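PDB 4ABY: DNA repair protein RECN from Deinococcus radiodurans, which probably takes part in recombinational repair of damaged DNA as an SMC-like ATPase, represented here by its nucleotide-binding head domain. Local coordinates for residues Ala64-Thr69 with His363-Val368; Met259-Ser264 with Ser275-Arg280; Lys367-Val372 with His380-Thr385. All coordinates share one frame; numbering follows the deposited sequence.

Interaction 1. Residues Ala64-Thr69 with His363-Val368; sequences AFTGET and HHHYKV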
# COMPACT_ATOMS: atom_id res chain seq x y z
N ALA A 64 5.56 5.93 13.60
CA ALA A 64 6.80 6.32 12.93
C ALA A 64 7.97 5.53 13.49
O ALA A 64 8.10 5.38 14.70
CB ALA A 64 7.04 7.81 13.08
N PHE A 65 8.82 5.04 12.60
CA PHE A 65 10.02 4.33 13.01
C PHE A 65 11.25 5.12 12.57
O PHE A 65 11.43 5.41 11.39
CB PHE A 65 10.01 2.92 12.44
CG PHE A 65 8.94 2.05 13.02
CD1 PHE A 65 7.61 2.26 12.67
CD2 PHE A 65 9.24 1.05 13.92
CE1 PHE A 65 6.61 1.46 13.21
CE2 PHE A 65 8.24 0.26 14.46
CZ PHE A 65 6.93 0.46 14.11
N THR A 66 12.08 5.47 13.52
CA THR A 66 13.24 6.27 13.29
C THR A 66 14.43 5.64 13.95
O THR A 66 14.32 4.60 14.49
CB THR A 66 13.02 7.63 13.80
OG1 THR A 66 12.98 7.60 15.20
CG2 THR A 66 11.74 8.07 13.38
N GLY A 67 15.57 6.27 13.86
CA GLY A 67 16.77 5.69 14.39
C GLY A 67 17.56 5.02 13.33
O GLY A 67 18.14 5.63 12.52
N GLU A 68 17.60 3.69 13.44
CA GLU A 68 18.26 2.87 12.46
C GLU A 68 17.17 2.56 11.47
O GLU A 68 16.37 1.64 11.66
CB GLU A 68 18.79 1.58 13.10
CG GLU A 68 20.28 1.37 12.91
CD GLU A 68 21.12 2.33 13.72
OE1 GLU A 68 20.82 2.52 14.92
OE2 GLU A 68 22.08 2.91 13.16
N THR A 69 17.15 3.35 10.41
CA THR A 69 16.13 3.23 9.37
C THR A 69 16.13 1.95 8.54
O THR A 69 15.07 1.39 8.25
CB THR A 69 16.19 4.43 8.40
OG1 THR A 69 17.55 4.86 8.25
CG2 THR A 69 15.35 5.59 8.92
N HIS A 363 1.34 9.18 15.88
CA HIS A 363 0.60 8.93 17.11
C HIS A 363 1.50 8.15 18.05
O HIS A 363 1.31 8.15 19.27
CB HIS A 363 -0.66 8.12 16.84
CG HIS A 363 -1.67 8.84 16.01
ND1 HIS A 363 -1.59 8.93 14.64
CD2 HIS A 363 -2.79 9.52 16.37
CE1 HIS A 363 -2.61 9.63 14.18
NE2 HIS A 363 -3.36 9.99 15.21
N HIS A 364 2.48 7.47 17.47
CA HIS A 364 3.42 6.69 18.24
C HIS A 364 4.77 6.79 17.56
O HIS A 364 4.90 6.52 16.37
CB HIS A 364 2.97 5.24 18.34
CG HIS A 364 1.60 5.09 18.93
ND1 HIS A 364 1.39 4.94 20.29
CD2 HIS A 364 0.37 5.07 18.36
CE1 HIS A 364 0.10 4.84 20.52
NE2 HIS A 364 -0.54 4.91 19.37
N HIS A 365 5.78 7.20 18.32
CA HIS A 365 7.11 7.37 17.78
C HIS A 365 8.01 6.26 18.31
O HIS A 365 8.34 6.22 19.50
CB HIS A 365 7.67 8.74 18.16
CG HIS A 365 8.97 9.08 17.50
ND1 HIS A 365 9.28 10.36 17.09
CD2 HIS A 365 10.03 8.31 17.17
CE1 HIS A 365 10.49 10.36 16.54
NE2 HIS A 365 10.96 9.13 16.58
N TYR A 366 8.38 5.34 17.42
CA TYR A 366 9.24 4.23 17.79
C TYR A 366 10.67 4.56 17.40
O TYR A 366 10.90 5.14 16.34
CB TYR A 366 8.78 2.95 17.11
CG TYR A 366 7.42 2.49 17.57
CD1 TYR A 366 7.29 1.66 18.68
CD2 TYR A 366 6.27 2.88 16.92
CE1 TYR A 366 6.04 1.25 19.11
CE2 TYR A 366 5.02 2.47 17.34
CZ TYR A 366 4.92 1.66 18.44
OH TYR A 366 3.67 1.24 18.87
N LYS A 367 11.63 4.20 18.25
CA LYS A 367 13.03 4.38 17.89
C LYS A 367 13.70 3.02 17.74
O LYS A 367 13.64 2.18 18.63
CB LYS A 367 13.78 5.23 18.92
CG LYS A 367 15.16 5.63 18.45
CD LYS A 367 15.94 6.41 19.49
CE LYS A 367 17.28 6.87 18.94
NZ LYS A 367 18.09 7.60 19.95
N VAL A 368 14.33 2.82 16.59
CA VAL A 368 15.08 1.60 16.36
C VAL A 368 16.52 1.84 16.78
O VAL A 368 17.19 2.75 16.28
CB VAL A 368 15.01 1.15 14.89
CG1 VAL A 368 15.77 -0.14 14.70
CG2 VAL A 368 13.56 0.97 14.47

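Interaction 2. Residues Met259-Ser264 with Ser275-Arg280; sequences MEFALS and SDVLLR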
# COMPACT_ATOMS: atom_id res chain seq x y z
N MSE A 259 -1.65 12.99 -15.04
CA MSE A 259 -2.34 11.73 -14.79
C MSE A 259 -3.63 11.65 -15.59
O MSE A 259 -4.29 12.66 -15.80
CB MSE A 259 -2.64 11.58 -13.29
CG MSE A 259 -3.57 10.44 -12.95
SE MSE A 259 -3.82 10.19 -11.03
CE MSE A 259 -2.06 9.50 -10.57
N GLU A 260 -3.97 10.45 -16.04
CA GLU A 260 -5.22 10.25 -16.76
C GLU A 260 -5.68 8.80 -16.69
O GLU A 260 -4.86 7.89 -16.54
CB GLU A 260 -5.07 10.67 -18.22
CG GLU A 260 -4.37 9.63 -19.08
CD GLU A 260 -4.25 10.06 -20.52
OE1 GLU A 260 -4.51 11.26 -20.80
OE2 GLU A 260 -3.89 9.22 -21.37
N PHE A 261 -6.99 8.58 -16.79
CA PHE A 261 -7.52 7.24 -16.99
C PHE A 261 -7.74 6.99 -18.47
O PHE A 261 -8.40 7.78 -19.14
CB PHE A 261 -8.84 7.07 -16.23
CG PHE A 261 -8.66 6.80 -14.77
CD1 PHE A 261 -8.30 5.54 -14.33
CD2 PHE A 261 -8.87 7.79 -13.84
CE1 PHE A 261 -8.13 5.29 -12.99
CE2 PHE A 261 -8.71 7.55 -12.49
CZ PHE A 261 -8.34 6.29 -12.07
N ALA A 262 -7.17 5.91 -18.97
CA ALA A 262 -7.32 5.56 -20.38
C ALA A 262 -8.22 4.35 -20.55
O ALA A 262 -8.03 3.32 -19.88
CB ALA A 262 -5.96 5.30 -21.01
N LEU A 263 -9.20 4.47 -21.44
CA LEU A 263 -10.04 3.34 -21.79
C LEU A 263 -9.46 2.65 -23.02
O LEU A 263 -9.14 3.29 -24.02
CB LEU A 263 -11.47 3.78 -22.07
CG LEU A 263 -12.09 4.68 -21.00
CD1 LEU A 263 -13.57 4.86 -21.26
CD2 LEU A 263 -11.85 4.11 -19.62
N SER A 264 -9.32 1.33 -22.93
CA SER A 264 -8.81 0.54 -24.04
C SER A 264 -9.93 -0.36 -24.54
O SER A 264 -10.46 -1.17 -23.78
CB SER A 264 -7.61 -0.27 -23.56
OG SER A 264 -6.97 -0.93 -24.64
N SER A 275 -14.52 -2.07 -22.30
CA SER A 275 -13.17 -1.52 -22.35
C SER A 275 -12.38 -1.81 -21.09
O SER A 275 -12.95 -1.99 -20.02
CB SER A 275 -13.24 -0.00 -22.56
OG SER A 275 -14.04 0.33 -23.68
N ASP A 276 -11.06 -1.87 -21.24
CA ASP A 276 -10.13 -1.94 -20.12
C ASP A 276 -9.92 -0.55 -19.56
O ASP A 276 -9.83 0.42 -20.31
CB ASP A 276 -8.78 -2.48 -20.59
CG ASP A 276 -8.68 -3.99 -20.48
OD1 ASP A 276 -9.32 -4.57 -19.58
OD2 ASP A 276 -7.93 -4.59 -21.29
N VAL A 277 -9.84 -0.42 -18.24
CA VAL A 277 -9.59 0.88 -17.64
C VAL A 277 -8.21 0.93 -17.01
O VAL A 277 -7.92 0.20 -16.07
CB VAL A 277 -10.66 1.26 -16.60
CG1 VAL A 277 -10.23 2.50 -15.84
CG2 VAL A 277 -12.00 1.48 -17.29
N LEU A 278 -7.36 1.80 -17.55
CA LEU A 278 -5.96 1.87 -17.14
C LEU A 278 -5.62 3.23 -16.55
O LEU A 278 -6.14 4.26 -16.99
CB LEU A 278 -5.04 1.58 -18.32
CG LEU A 278 -5.23 0.21 -18.97
CD1 LEU A 278 -5.17 0.30 -20.49
CD2 LEU A 278 -4.22 -0.78 -18.42
N LEU A 279 -4.74 3.23 -15.55
CA LEU A 279 -4.29 4.47 -14.92
C LEU A 279 -2.87 4.80 -15.36
O LEU A 279 -1.94 4.03 -15.12
CB LEU A 279 -4.36 4.34 -13.40
CG LEU A 279 -4.00 5.61 -12.65
CD1 LEU A 279 -4.92 6.74 -13.09
CD2 LEU A 279 -4.08 5.40 -11.15
N ARG A 280 -2.71 5.96 -15.99
CA ARG A 280 -1.42 6.36 -16.52
C ARG A 280 -0.92 7.62 -15.81
O ARG A 280 -1.71 8.48 -15.44
CB ARG A 280 -1.53 6.60 -18.03
CG ARG A 280 -2.05 5.38 -18.80
CD ARG A 280 -2.21 5.65 -20.29
NE ARG A 280 -0.94 5.84 -20.97
CZ ARG A 280 -0.72 6.79 -21.87
NH1 ARG A 280 -1.69 7.63 -22.19
NH2 ARG A 280 0.48 6.90 -22.45

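Interaction 3. Residues Lys367-Val372 with His380-Thr385; sequences KVEKQV and HVRLLT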
# COMPACT_ATOMS: atom_id res chain seq x y z
N LYS A 367 11.63 4.20 18.25
CA LYS A 367 13.03 4.38 17.89
C LYS A 367 13.70 3.02 17.74
O LYS A 367 13.64 2.18 18.63
CB LYS A 367 13.78 5.23 18.92
CG LYS A 367 15.16 5.63 18.45
CD LYS A 367 15.94 6.41 19.49
CE LYS A 367 17.28 6.87 18.94
NZ LYS A 367 18.09 7.60 19.95
N VAL A 368 14.33 2.82 16.59
CA VAL A 368 15.08 1.60 16.36
C VAL A 368 16.52 1.84 16.78
O VAL A 368 17.19 2.75 16.28
CB VAL A 368 15.01 1.15 14.89
CG1 VAL A 368 15.77 -0.14 14.70
CG2 VAL A 368 13.56 0.97 14.47
N GLU A 369 16.98 1.03 17.73
CA GLU A 369 18.29 1.22 18.34
C GLU A 369 19.19 0.01 18.18
O GLU A 369 18.80 -1.01 17.62
CB GLU A 369 18.15 1.55 19.82
CG GLU A 369 17.81 2.99 20.09
CD GLU A 369 17.45 3.22 21.54
OE1 GLU A 369 16.97 2.27 22.18
OE2 GLU A 369 17.65 4.36 22.02
N LYS A 370 20.41 0.14 18.69
CA LYS A 370 21.44 -0.86 18.49
C LYS A 370 22.00 -1.31 19.83
O LYS A 370 22.30 -0.48 20.69
CB LYS A 370 22.54 -0.27 17.62
CG LYS A 370 23.40 -1.29 16.90
CD LYS A 370 23.82 -0.75 15.54
CE LYS A 370 24.37 0.67 15.63
NZ LYS A 370 24.69 1.22 14.28
N GLN A 371 22.13 -2.61 20.02
CA GLN A 371 22.70 -3.14 21.25
C GLN A 371 23.57 -4.35 20.97
O GLN A 371 23.30 -5.11 20.05
CB GLN A 371 21.60 -3.52 22.23
CG GLN A 371 20.92 -2.32 22.86
CD GLN A 371 20.55 -2.57 24.31
OE1 GLN A 371 19.56 -3.25 24.60
NE2 GLN A 371 21.35 -2.04 25.23
N VAL A 372 24.62 -4.52 21.75
CA VAL A 372 25.45 -5.70 21.60
C VAL A 372 24.80 -6.87 22.33
O VAL A 372 24.28 -6.71 23.44
CB VAL A 372 26.88 -5.47 22.10
CG1 VAL A 372 27.77 -6.63 21.69
CG2 VAL A 372 27.42 -4.17 21.54
N HIS A 380 17.06 -3.15 18.31
CA HIS A 380 16.21 -3.07 19.48
C HIS A 380 15.26 -1.89 19.27
O HIS A 380 15.67 -0.85 18.77
CB HIS A 380 17.09 -2.92 20.73
CG HIS A 380 16.46 -2.17 21.86
ND1 HIS A 380 15.44 -2.70 22.63
CD2 HIS A 380 16.73 -0.95 22.38
CE1 HIS A 380 15.09 -1.82 23.56
NE2 HIS A 380 15.86 -0.76 23.43
N VAL A 381 13.99 -2.07 19.61
CA VAL A 381 12.98 -1.04 19.37
C VAL A 381 12.33 -0.65 20.68
O VAL A 381 12.21 -1.47 21.59
CB VAL A 381 11.89 -1.53 18.42
CG1 VAL A 381 10.80 -0.49 18.27
CG2 VAL A 381 12.47 -1.90 17.07
N ARG A 382 11.89 0.60 20.78
CA ARG A 382 11.19 1.06 21.98
C ARG A 382 10.42 2.35 21.75
O ARG A 382 10.89 3.25 21.05
CB ARG A 382 12.18 1.25 23.14
CG ARG A 382 13.20 2.33 22.87
CD ARG A 382 14.30 2.36 23.91
NE ARG A 382 15.11 3.56 23.74
CZ ARG A 382 14.84 4.72 24.33
NH1 ARG A 382 13.79 4.82 25.14
NH2 ARG A 382 15.61 5.78 24.12
N LEU A 383 9.23 2.44 22.34
CA LEU A 383 8.41 3.65 22.28
C LEU A 383 9.11 4.85 22.91
O LEU A 383 9.89 4.71 23.84
CB LEU A 383 7.09 3.41 22.99
CG LEU A 383 5.85 3.33 22.12
CD1 LEU A 383 4.64 3.05 22.99
CD2 LEU A 383 5.67 4.62 21.35
N LEU A 384 8.80 6.04 22.39
CA LEU A 384 9.31 7.28 22.97
C LEU A 384 8.21 7.97 23.77
O LEU A 384 7.10 8.17 23.29
CB LEU A 384 9.85 8.20 21.88
CG LEU A 384 11.04 7.64 21.10
CD1 LEU A 384 11.68 8.73 20.26
CD2 LEU A 384 12.07 7.02 22.05
N THR A 385 8.55 8.30 24.99
CA THR A 385 7.64 8.81 25.98
C THR A 385 7.00 10.14 25.78
O THR A 385 5.82 10.31 26.02
CB THR A 385 8.42 8.92 27.19
OG1 THR A 385 9.74 9.21 26.79
CG2 THR A 385 8.44 7.61 27.86

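Interaction 1. Residues Ala64-Thr69 with His363-Val368
Tyr366 N donates to Ala64 O at 2.7 Å, the shortest bond in a run of main-chain hydrogen bonds between two parallel strands. Ala64 N binds His364 O, Thr66 N binds Tyr366 O and Val368 N binds Thr66 O, which pairs Ala64 to Gly67 in order with His365 to Val368. On one face of the sheet Thr66 OG1 meets His365 NE2 at 2.9 Å, lying in the plane of the imidazole at its edge. Either atom could be the donor. His365 CG is anti to its backbone N (chi1 -172°), and the ring beyond it presents NE2 to the threonine, while Thr66 CG2 packs 3.5 Å from His365 NE2. Thr66 OG1 and His365 NE2, in two buried residues, are thus partners for one another beside helix 387-398, whose Glu392 touches both residues.

Strand 62-67 leads directly into the P-loop (Walker A motif), predicted to bind ATP, and strand 364-373 flanks it in the mixed sheet of the head domain. Gly67, the first residue of the motif, has backbone angles that call for glycine. Next along, Glu68 N donates to Val368 O at 3.0 Å just as helix 69-83 is about to begin, and Glu68 CB lies against Val368 CG1 (3.8 Å).

The other face is aromatic. The side chains of Phe65 and Tyr366 lie side by side, pointing the same way, and their rings form an offset stack, with centroids 4.8 Å apart and planes at 13°. Tyr366 CB sits over the Phe65 face, toward its rim, 3.7 Å from Phe65 CD2. Tyrosine suits this place because its ring stacks while its OH forms weak hydrogen bonds with Glu57 O and Gly59 N.

Interaction 2. Residues Met259-Ser264 with Ser275-Arg280
Strands 258-266 and 276-282 form a two-stranded antiparallel sheet laid against the long helix 214-249, and here Glu260, Ala262 and Ser264 are hydrogen-bonded pairs with Arg280, Leu278 and Asp276. Phe261 and Leu279, a non-hydrogen-bonded pair, lead the apolar face, where Phe261 reaches the helices and Leu279 a loop at Leu292. Leu279 CG is anti to its backbone N (chi1 -176°), and CD1 ends over the phenyl face in a CH-pi contact, 3.6 Å from the Phe261 centroid. Val277 CG1 lies 3.9 Å from Phe261 CD1, and its CG2 meets Leu263 CD2 at 3.5 Å. An alanine in place of Phe261 would probably leave a gap next to Leu279 CD1 and Val277 CG1 and lose the packing on Leu241 and Leu169 of the neighbouring helices.

On the other face Glu260 OE2 and Arg280 NH1 form a salt bridge (2.8 Å), weak as a hydrogen bond because its angle is only 124°. Arg280 CD rests on Ala262 CB at 3.8 Å, a small side chain that suits the passing arginine. Asp276 OD1 bonds Tyr272 OH. The chemistry thus divides the sheet into an apolar face packed mainly on helices and a mixed, more solvent-accessible one that carries the salt bridge.

Interaction 3. Residues Lys367-Val372 with His380-Thr385
The two strands run antiparallel but strongly twisted, at 139°, with Lys367-Arg382 and Glu369-His380 as hydrogen-bonded pairs and Val368-Val381 as the non-hydrogen-bonded pair between them. On the face of the charged residues, Arg382 grips Glu369 side-on with two nitrogens. Arg382 NE lies 2.7 Å from Glu369 OE1, which it meets from above the carboxylate plane. Glu369 OE2 takes two bonds on its syn side, from Arg382 NE at 3.2 Å and from Arg382 NH2 at 3.3 Å, both reaching it from the same face of the carboxylate. The guanidinium and carboxylate planes are 36° apart. A second acid, Glu388, forms a salt bridge with Arg382 NH2.

Lys367 NZ stands 3.9 Å from Glu369 OE2, a long ion pair, and 5.2 Å from Arg382 NH2, so the glutamate probably eases the repulsion between two like charges. Leu384 CD2 lies over one guanidinium face, toward its rim, and also touches Lys367 CB. The His380 ring brings its CD2 edge to 3.2 Å from Glu369 OE1.

Valines suit the opposite face: Val368 CG2 meets Val381 CG2 at 4.0 Å, and the pair packs on Ala71 and Ile75 of helix 69-83. This is a beta hairpin at the edge of the mixed sheet of a P-loop ATPase head, its apolar side against helix 69-83, whose first turns belong to the predicted ATP-binding motif, Ala71 included.

Interactions 1 and 3 are neighbours, their centres about 8 Å apart: strand 364-373 pairs with 62-67 on one side and 376-383 on the other, and both contacts use Lys367 and Val368. They join directly as well, through a probable hydrogen bond from Leu384 N to His365 O (2.9 Å). Interaction 2 lies across the centre of the chain, about 38 Å and 45 Å from the centres of interactions 1 and 3. In sequence it is nested between the halves of interaction 1, and interaction 3 follows. The chain thus leaves the predicted ATP site, builds the small sheet beside helix 214-249, probably the root of RecN's coiled-coil arm, and returns to complete the nucleotide-binding sheet.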